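Local coordinates for protein snaclec rhodocytin subunit alpha (Agkistrodon rhodostoma, PDB 3BX4) that triggers platelet activation and aggregation by binding the platelet receptor CLEC-2, as the alpha subunit of a secreted snake-venom C-type-lectin-like toxin, at residues 51-55 against 113-117; 67-71 against 125-130. All coordinates share one frame; numbering follows the deposited sequence.

Contact 1 (51-55 against 113-117); sequences ADFVS and TGFRK
In this C-type-lectin-like domain the second helix, 48-59, is joined to the loop between strands 106-110 and 118-121 through Asp52 and Ser55 on the helix and Arg116, Gly114 and Phe115 on the loop. Arg116 takes hold of Asp52 side-on, with both bonds going to a single carboxylate oxygen. The shorter runs from Arg116 NE to Asp52 OD1, 2.9 Å and fairly straight at 160°; the second, from Arg116 NH1 to the same OD1, is longer at 3.3 Å and more bent. OD1 lies in the guanidinium plane, but the carboxylate is turned 62° against it; NE meets OD1 nearly along the C-O axis, and NH1 from above the carboxylate plane. A bend at chi3 brings the end of Arg116 back to the helix, where Ala51 CB sits over the centre of one guanidinium face, 3.6 Å from Arg116 CZ. One turn further along the helix, Ser55 OG donates to Gly114 O at 2.8 Å; with chi1 at 174° OG stands anti to the backbone N, on the side facing the loop. Ser55 CB meanwhile rests 3.3 Å from Phe115 O. A water ties the two backbones together, donating to Ala51 O at 2.9 Å and to Phe115 O. Gly114 and Phe115 both have positive phi, and their carbonyls face the helix. Arg116 NH2 also makes a salt bridge to an acidic side chain on the chain of another protein in the assembly. On the side facing the sheet, Val54 and Phe115 both pack on Leu109 of strand 106-110.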
ATOM      1  N   ALA C  51     -11.704  16.489 -17.279  1.00 16.88           N
ATOM      2  CA  ALA C  51     -11.105  15.385 -18.083  1.00 17.02           C
ATOM      3  C   ALA C  51     -10.504  15.958 -19.356  1.00 17.29           C
ATOM      4  O   ALA C  51      -9.337  15.629 -19.752  1.00 16.57           O
ATOM      5  CB  ALA C  51     -12.151  14.310 -18.373  1.00 18.75           C
ATOM      6  N   ASP C  52     -11.263  16.835 -20.054  1.00 17.24           N
ATOM      7  CA  ASP C  52     -10.738  17.466 -21.287  1.00 17.11           C
ATOM      8  C   ASP C  52      -9.463  18.247 -21.011  1.00 17.49           C
ATOM      9  O   ASP C  52      -8.511  18.222 -21.790  1.00 18.53           O
ATOM     10  CB  ASP C  52     -11.751  18.454 -21.897  1.00 17.42           C
ATOM     11  CG  ASP C  52     -12.962  17.774 -22.544  1.00 21.75           C
ATOM     12  OD1 ASP C  52     -12.988  16.532 -22.752  1.00 21.02           O
ATOM     13  OD2 ASP C  52     -13.941  18.569 -22.863  1.00 23.46           O
ATOM     14  N   PHE C  53      -9.472  18.971 -19.895  1.00 16.05           N
ATOM     15  CA  PHE C  53      -8.401  19.859 -19.555  1.00 14.79           C
ATOM     16  C   PHE C  53      -7.144  19.011 -19.295  1.00 15.09           C
ATOM     17  O   PHE C  53      -6.066  19.329 -19.825  1.00 15.66           O
ATOM     18  CB  PHE C  53      -8.697  20.708 -18.294  1.00 14.39           C
ATOM     19  CG  PHE C  53      -7.503  21.502 -17.875  1.00 15.46           C
ATOM     20  CD1 PHE C  53      -7.128  22.657 -18.586  1.00 14.86           C
ATOM     21  CD2 PHE C  53      -6.663  21.047 -16.819  1.00 15.11           C
ATOM     22  CE1 PHE C  53      -5.980  23.409 -18.232  1.00 15.04           C
ATOM     23  CE2 PHE C  53      -5.438  21.822 -16.528  1.00 15.38           C
ATOM     24  CZ  PHE C  53      -5.174  22.988 -17.201  1.00 14.51           C
ATOM     25  N   VAL C  54      -7.286  17.991 -18.449  1.00 14.93           N
ATOM     26  CA  VAL C  54      -6.103  17.165 -18.092  1.00 15.71           C
ATOM     27  C   VAL C  54      -5.531  16.464 -19.354  1.00 16.59           C
ATOM     28  O   VAL C  54      -4.312  16.400 -19.529  1.00 17.06           O
ATOM     29  CB  VAL C  54      -6.348  16.203 -16.949  1.00 16.33           C
ATOM     30  CG1 VAL C  54      -5.090  15.233 -16.712  1.00 13.64           C
ATOM     31  CG2 VAL C  54      -6.664  17.004 -15.662  1.00 12.87           C
ATOM     32  N   SER C  55      -6.408  15.967 -20.223  1.00 16.35           N
ATOM     33  CA  SER C  55      -5.939  15.336 -21.474  1.00 17.58           C
ATOM     34  C   SER C  55      -5.122  16.341 -22.303  1.00 16.64           C
ATOM     35  O   SER C  55      -4.016  16.036 -22.810  1.00 18.29           O
ATOM     36  CB  SER C  55      -7.134  14.770 -22.248  1.00 17.95           C
ATOM     37  OG  SER C  55      -6.681  14.291 -23.502  1.00 21.95           O
ATOM     38  N   THR C 113      -5.816   5.536 -25.340  1.00 25.94           N
ATOM     39  CA  THR C 113      -7.137   6.106 -25.442  1.00 26.40           C
ATOM     40  C   THR C 113      -7.143   7.617 -25.208  1.00 24.91           C
ATOM     41  O   THR C 113      -8.111   8.160 -24.680  1.00 26.62           O
ATOM     42  CB  THR C 113      -8.093   5.417 -24.482  1.00 26.50           C
ATOM     43  OG1 THR C 113      -7.519   5.407 -23.167  1.00 27.82           O
ATOM     44  CG2 THR C 113      -8.326   3.966 -24.907  1.00 28.03           C
ATOM     45  N   GLY C 114      -6.081   8.300 -25.600  1.00 23.20           N
ATOM     46  CA  GLY C 114      -6.091   9.736 -25.685  1.00 21.04           C
ATOM     47  C   GLY C 114      -5.951  10.419 -24.343  1.00 20.27           C
ATOM     48  O   GLY C 114      -6.247  11.598 -24.244  1.00 20.73           O
ATOM     49  N   PHE C 115      -5.499   9.675 -23.323  1.00 17.80           N
ATOM     50  CA  PHE C 115      -5.391  10.191 -21.935  1.00 18.21           C
ATOM     51  C   PHE C 115      -6.720  10.750 -21.402  1.00 19.60           C
ATOM     52  O   PHE C 115      -6.794  11.812 -20.758  1.00 19.00           O
ATOM     53  CB  PHE C 115      -4.299  11.240 -21.754  1.00 17.16           C
ATOM     54  CG  PHE C 115      -2.915  10.753 -22.121  1.00 16.56           C
ATOM     55  CD1 PHE C 115      -2.315  11.237 -23.282  1.00 19.21           C
ATOM     56  CD2 PHE C 115      -2.247   9.848 -21.314  1.00 17.47           C
ATOM     57  CE1 PHE C 115      -1.060  10.810 -23.650  1.00 21.29           C
ATOM     58  CE2 PHE C 115      -0.940   9.411 -21.681  1.00 19.76           C
ATOM     59  CZ  PHE C 115      -0.396   9.909 -22.838  1.00 19.33           C
ATOM     60  N   ARG C 116      -7.778   9.994 -21.672  1.00 21.56           N
ATOM     61  CA  ARG C 116      -9.091  10.386 -21.175  1.00 25.93           C
ATOM     62  C   ARG C 116      -9.666   9.265 -20.268  1.00 25.54           C
ATOM     63  O   ARG C 116      -9.804   9.426 -19.021  1.00 29.65           O
ATOM     64  CB  ARG C 116      -9.967  10.870 -22.345  1.00 26.10           C
ATOM     65  CG  ARG C 116     -10.273  12.379 -22.206  1.00 33.96           C
ATOM     66  CD  ARG C 116     -11.490  12.774 -23.008  1.00 37.70           C
ATOM     67  NE  ARG C 116     -12.499  13.659 -22.366  1.00 34.23           N
ATOM     68  CZ  ARG C 116     -13.486  13.232 -21.561  1.00 32.41           C
ATOM     69  NH1 ARG C 116     -14.423  14.076 -21.145  1.00 34.48           N
ATOM     70  NH2 ARG C 116     -13.557  11.974 -21.166  1.00 30.53           N
ATOM     71  N   LYS C 117      -9.950   8.111 -20.797  1.00 26.33           N
ATOM     72  CA  LYS C 117     -10.543   7.104 -19.965  1.00 24.59           C
ATOM     73  C   LYS C 117      -9.554   6.615 -18.884  1.00 23.48           C
ATOM     74  O   LYS C 117      -8.336   6.526 -19.132  1.00 23.70           O
ATOM     75  CB  LYS C 117     -11.020   5.954 -20.820  1.00 25.40           C
ATOM     76  CG  LYS C 117     -12.158   6.387 -21.787  1.00 29.34           C
ATOM     77  CD  LYS C 117     -13.498   6.544 -21.087  1.00 32.30           C
ATOM     78  CE  LYS C 117     -14.631   6.108 -22.012  0.10 30.71           C
ATOM     79  NZ  LYS C 117     -15.886   5.829 -21.258  0.10 30.52           N
TER
HETATM   80  O   HOH W   1      -8.415  13.142 -18.671  1.00 19.40           O

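Contact 2 (67-71 against 125-130); sequences EDYVW and QMHAFV
Val70 CG1 meets Val130 CG2 at 3.7 Å, and Val70 CG2 lies against Ala128 CB. On the opposite face of the sheet Trp71 CB packs on Phe129 CB, and the indole turns one face to His127 CB. His127 is held between aromatics: its edge points at the five-membered ring of Trp71 in an offset edge-to-face pair, while Tyr69 CB sits over a face of the imidazole and the Tyr69 ring directs its edge there, planes 72° apart. These residues start a parallel pairing of strands 69-76 and 127-133 in the C-type-lectin-like sheet. Trp71 bridges Ala128 and Val130, its N donating to Ala128 O at 2.8 Å and its O accepting from Val130 N at 3.3 Å. Trp71 NE1 reaches Gln125 O, which lies in the indole plane, through a bent bond of 3.2 Å. At the polar edge the Glu67 chain, bent at chi2 (67°), folds its carboxylate back to two donors of the other segment. His127 ND1 gives a 2.9 Å bond to Glu67 OE2 from the syn side but 35° out of the carboxylate plane, and Ala128 N binds Glu67 OE1 at 3.0 Å. OE2 also accepts from Tyr69 N, OE1 from Gln23 NE2, and His127 NE2 donates to Gln125 OE1.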
ATOM      1  N   GLU C  67       5.288   8.540 -23.551  1.00 30.45           N
ATOM      2  CA  GLU C  67       4.808   7.908 -22.319  1.00 25.88           C
ATOM      3  C   GLU C  67       3.501   7.110 -22.612  1.00 23.55           C
ATOM      4  O   GLU C  67       2.638   7.634 -23.327  1.00 24.16           O
ATOM      5  CB  GLU C  67       4.568   8.994 -21.251  1.00 26.02           C
ATOM      6  CG  GLU C  67       3.931   8.463 -20.011  1.00 25.91           C
ATOM      7  CD  GLU C  67       4.830   7.508 -19.218  1.00 24.60           C
ATOM      8  OE1 GLU C  67       5.697   7.985 -18.426  1.00 24.47           O
ATOM      9  OE2 GLU C  67       4.604   6.291 -19.344  1.00 25.47           O
ATOM     10  N   ASP C  68       3.345   5.894 -22.046  1.00 18.01           N
ATOM     11  CA  ASP C  68       2.139   5.114 -22.261  1.00 17.99           C
ATOM     12  C   ASP C  68       1.103   5.325 -21.188  1.00 15.36           C
ATOM     13  O   ASP C  68      -0.091   5.089 -21.411  1.00 16.56           O
ATOM     14  CB  ASP C  68       2.363   3.605 -22.436  1.00 19.16           C
ATOM     15  CG  ASP C  68       3.331   2.988 -21.445  1.00 23.04           C
ATOM     16  OD1 ASP C  68       3.908   3.690 -20.554  1.00 23.95           O
ATOM     17  OD2 ASP C  68       3.490   1.712 -21.580  1.00 24.51           O
ATOM     18  N   TYR C  69       1.586   5.694 -20.020  1.00 14.90           N
ATOM     19  CA  TYR C  69       0.625   5.880 -18.859  1.00 11.87           C
ATOM     20  C   TYR C  69       1.006   7.111 -18.085  1.00 13.25           C
ATOM     21  O   TYR C  69       2.177   7.474 -17.998  1.00 14.42           O
ATOM     22  CB  TYR C  69       0.665   4.702 -17.888  1.00 13.43           C
ATOM     23  CG  TYR C  69       0.143   3.433 -18.491  1.00 14.92           C
ATOM     24  CD1 TYR C  69      -1.233   3.152 -18.576  1.00 16.08           C
ATOM     25  CD2 TYR C  69       1.027   2.526 -19.049  1.00 13.93           C
ATOM     26  CE1 TYR C  69      -1.685   1.965 -19.176  1.00 17.70           C
ATOM     27  CE2 TYR C  69       0.566   1.332 -19.631  1.00 16.24           C
ATOM     28  CZ  TYR C  69      -0.775   1.071 -19.686  1.00 19.87           C
ATOM     29  OH  TYR C  69      -1.174  -0.103 -20.315  1.00 21.85           O
ATOM     30  N   VAL C  70      -0.011   7.799 -17.488  1.00 12.44           N
ATOM     31  CA  VAL C  70       0.290   8.946 -16.687  1.00 10.77           C
ATOM     32  C   VAL C  70      -0.566   8.772 -15.399  1.00 12.63           C
ATOM     33  O   VAL C  70      -1.763   8.607 -15.546  1.00 12.39           O
ATOM     34  CB  VAL C  70      -0.107  10.258 -17.437  1.00 12.99           C
ATOM     35  CG1 VAL C  70      -0.124  11.455 -16.414  1.00 13.07           C
ATOM     36  CG2 VAL C  70       0.831  10.494 -18.716  1.00 12.47           C
ATOM     37  N   TRP C  71       0.078   8.762 -14.240  1.00 10.82           N
ATOM     38  CA  TRP C  71      -0.688   8.510 -12.947  1.00 10.56           C
ATOM     39  C   TRP C  71      -1.582   9.660 -12.687  1.00 11.21           C
ATOM     40  O   TRP C  71      -1.211  10.795 -12.855  1.00 11.86           O
ATOM     41  CB  TRP C  71       0.299   8.397 -11.798  1.00 11.09           C
ATOM     42  CG  TRP C  71       1.148   7.138 -11.834  1.00 10.92           C
ATOM     43  CD1 TRP C  71       2.566   7.064 -11.772  1.00 12.82           C
ATOM     44  CD2 TRP C  71       0.692   5.789 -11.889  1.00 11.84           C
ATOM     45  NE1 TRP C  71       2.952   5.759 -11.755  1.00 12.17           N
ATOM     46  CE2 TRP C  71       1.851   4.935 -11.837  1.00 11.69           C
ATOM     47  CE3 TRP C  71      -0.561   5.198 -11.998  1.00 11.65           C
ATOM     48  CZ2 TRP C  71       1.741   3.505 -11.904  1.00 10.63           C
ATOM     49  CZ3 TRP C  71      -0.696   3.818 -12.006  1.00 11.70           C
ATOM     50  CH2 TRP C  71       0.470   2.947 -11.962  1.00 14.12           C
ATOM     51  N   GLN C 125       5.050   0.601 -10.869  1.00 13.57           N
ATOM     52  CA  GLN C 125       5.706   1.044 -12.118  1.00 14.08           C
ATOM     53  C   GLN C 125       5.888   2.555 -12.159  1.00 15.14           C
ATOM     54  O   GLN C 125       5.056   3.379 -11.700  1.00 13.37           O
ATOM     55  CB  GLN C 125       4.942   0.607 -13.360  1.00 14.28           C
ATOM     56  CG  GLN C 125       4.969  -0.886 -13.600  1.00 16.61           C
ATOM     57  CD  GLN C 125       4.531  -1.186 -15.001  1.00 17.55           C
ATOM     58  OE1 GLN C 125       4.410  -0.279 -15.839  1.00 21.57           O
ATOM     59  NE2 GLN C 125       4.232  -2.451 -15.258  1.00 20.02           N
ATOM     60  N   MET C 126       7.001   2.975 -12.704  1.00 13.64           N
ATOM     61  CA  MET C 126       7.376   4.382 -12.824  1.00 15.37           C
ATOM     62  C   MET C 126       6.803   4.980 -14.094  1.00 15.91           C
ATOM     63  O   MET C 126       7.061   4.542 -15.236  1.00 13.94           O
ATOM     64  CB  MET C 126       8.959   4.523 -12.788  1.00 14.98           C
ATOM     65  CG  MET C 126       9.585   4.145 -11.439  1.00 17.69           C
ATOM     66  SD  MET C 126      11.361   3.670 -11.772  1.00 25.60           S
ATOM     67  CE  MET C 126      11.943   5.298 -11.897  1.00 24.42           C
ATOM     68  N   HIS C 127       6.014   6.025 -13.905  1.00 13.17           N
ATOM     69  CA  HIS C 127       5.405   6.764 -15.005  1.00 13.53           C
ATOM     70  C   HIS C 127       5.338   8.247 -14.685  1.00 12.82           C
ATOM     71  O   HIS C 127       5.450   8.637 -13.550  1.00 14.11           O
ATOM     72  CB  HIS C 127       3.995   6.213 -15.362  1.00 12.98           C
ATOM     73  CG  HIS C 127       4.014   4.793 -15.853  1.00 15.12           C
ATOM     74  ND1 HIS C 127       4.417   4.465 -17.133  1.00 20.12           N
ATOM     75  CD2 HIS C 127       3.856   3.624 -15.194  1.00 16.70           C
ATOM     76  CE1 HIS C 127       4.457   3.148 -17.251  1.00 19.49           C
ATOM     77  NE2 HIS C 127       4.064   2.611 -16.108  1.00 19.95           N
ATOM     78  N   ALA C 128       5.089   9.029 -15.729  1.00 12.33           N
ATOM     79  CA  ALA C 128       4.790  10.460 -15.623  1.00 13.12           C
ATOM     80  C   ALA C 128       3.452  10.579 -14.803  1.00 11.94           C
ATOM     81  O   ALA C 128       2.758   9.587 -14.578  1.00 12.45           O
ATOM     82  CB  ALA C 128       4.568  11.018 -17.021  1.00 14.81           C
ATOM     83  N   PHE C 129       3.177  11.805 -14.379  1.00 11.93           N
ATOM     84  CA  PHE C 129       1.973  11.974 -13.488  1.00 10.97           C
ATOM     85  C   PHE C 129       1.480  13.404 -13.550  1.00 10.13           C
ATOM     86  O   PHE C 129       2.119  14.322 -13.982  1.00 10.06           O
ATOM     87  CB  PHE C 129       2.366  11.571 -12.062  1.00 11.85           C
ATOM     88  CG  PHE C 129       3.517  12.311 -11.498  1.00 12.44           C
ATOM     89  CD1 PHE C 129       4.851  11.854 -11.687  1.00 14.66           C
ATOM     90  CD2 PHE C 129       3.357  13.483 -10.780  1.00 10.08           C
ATOM     91  CE1 PHE C 129       5.925  12.558 -11.164  1.00 15.81           C
ATOM     92  CE2 PHE C 129       4.434  14.191 -10.263  1.00 10.77           C
ATOM     93  CZ  PHE C 129       5.775  13.722 -10.476  1.00 13.23           C
ATOM     94  N   VAL C 130       0.263  13.699 -12.999  1.00  9.19           N
ATOM     95  CA  VAL C 130      -0.115  15.073 -13.062  1.00  9.83           C
ATOM     96  C   VAL C 130      -0.556  15.459 -11.597  1.00  9.65           C
ATOM     97  O   VAL C 130      -1.245  14.609 -10.997  1.00 12.32           O
ATOM     98  CB  VAL C 130      -1.409  15.267 -13.979  1.00 12.18           C
ATOM     99  CG1 VAL C 130      -1.900  16.686 -13.866  1.00 12.84           C
ATOM    100  CG2 VAL C 130      -1.039  14.909 -15.480  1.00 13.98           C
TER

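How the contacts relate
Along the chain the segments alternate, 51-55, 67-71, 113-117, 125-130, so the two contacts cross in sequence within one C-type-lectin-like domain. Their centres lie about 13 Å apart. Helix 48-59 leads, through the loop that holds Leu64, into strand 69-76, while the loop carrying 113-117 is followed by strand 118-121 and then strand 127-133. The contacts also meet directly: Phe115 CE2 packs 3.6 Å from Val70 CG2, and Val54 CG1 approaches Val130 CG2. No other protein chain of the assembly touches contact 2, which is mostly buried. Contact 1 does reach another protein, so apolar packing ties a part of the subunit interface to the domain's buried parallel strand pair.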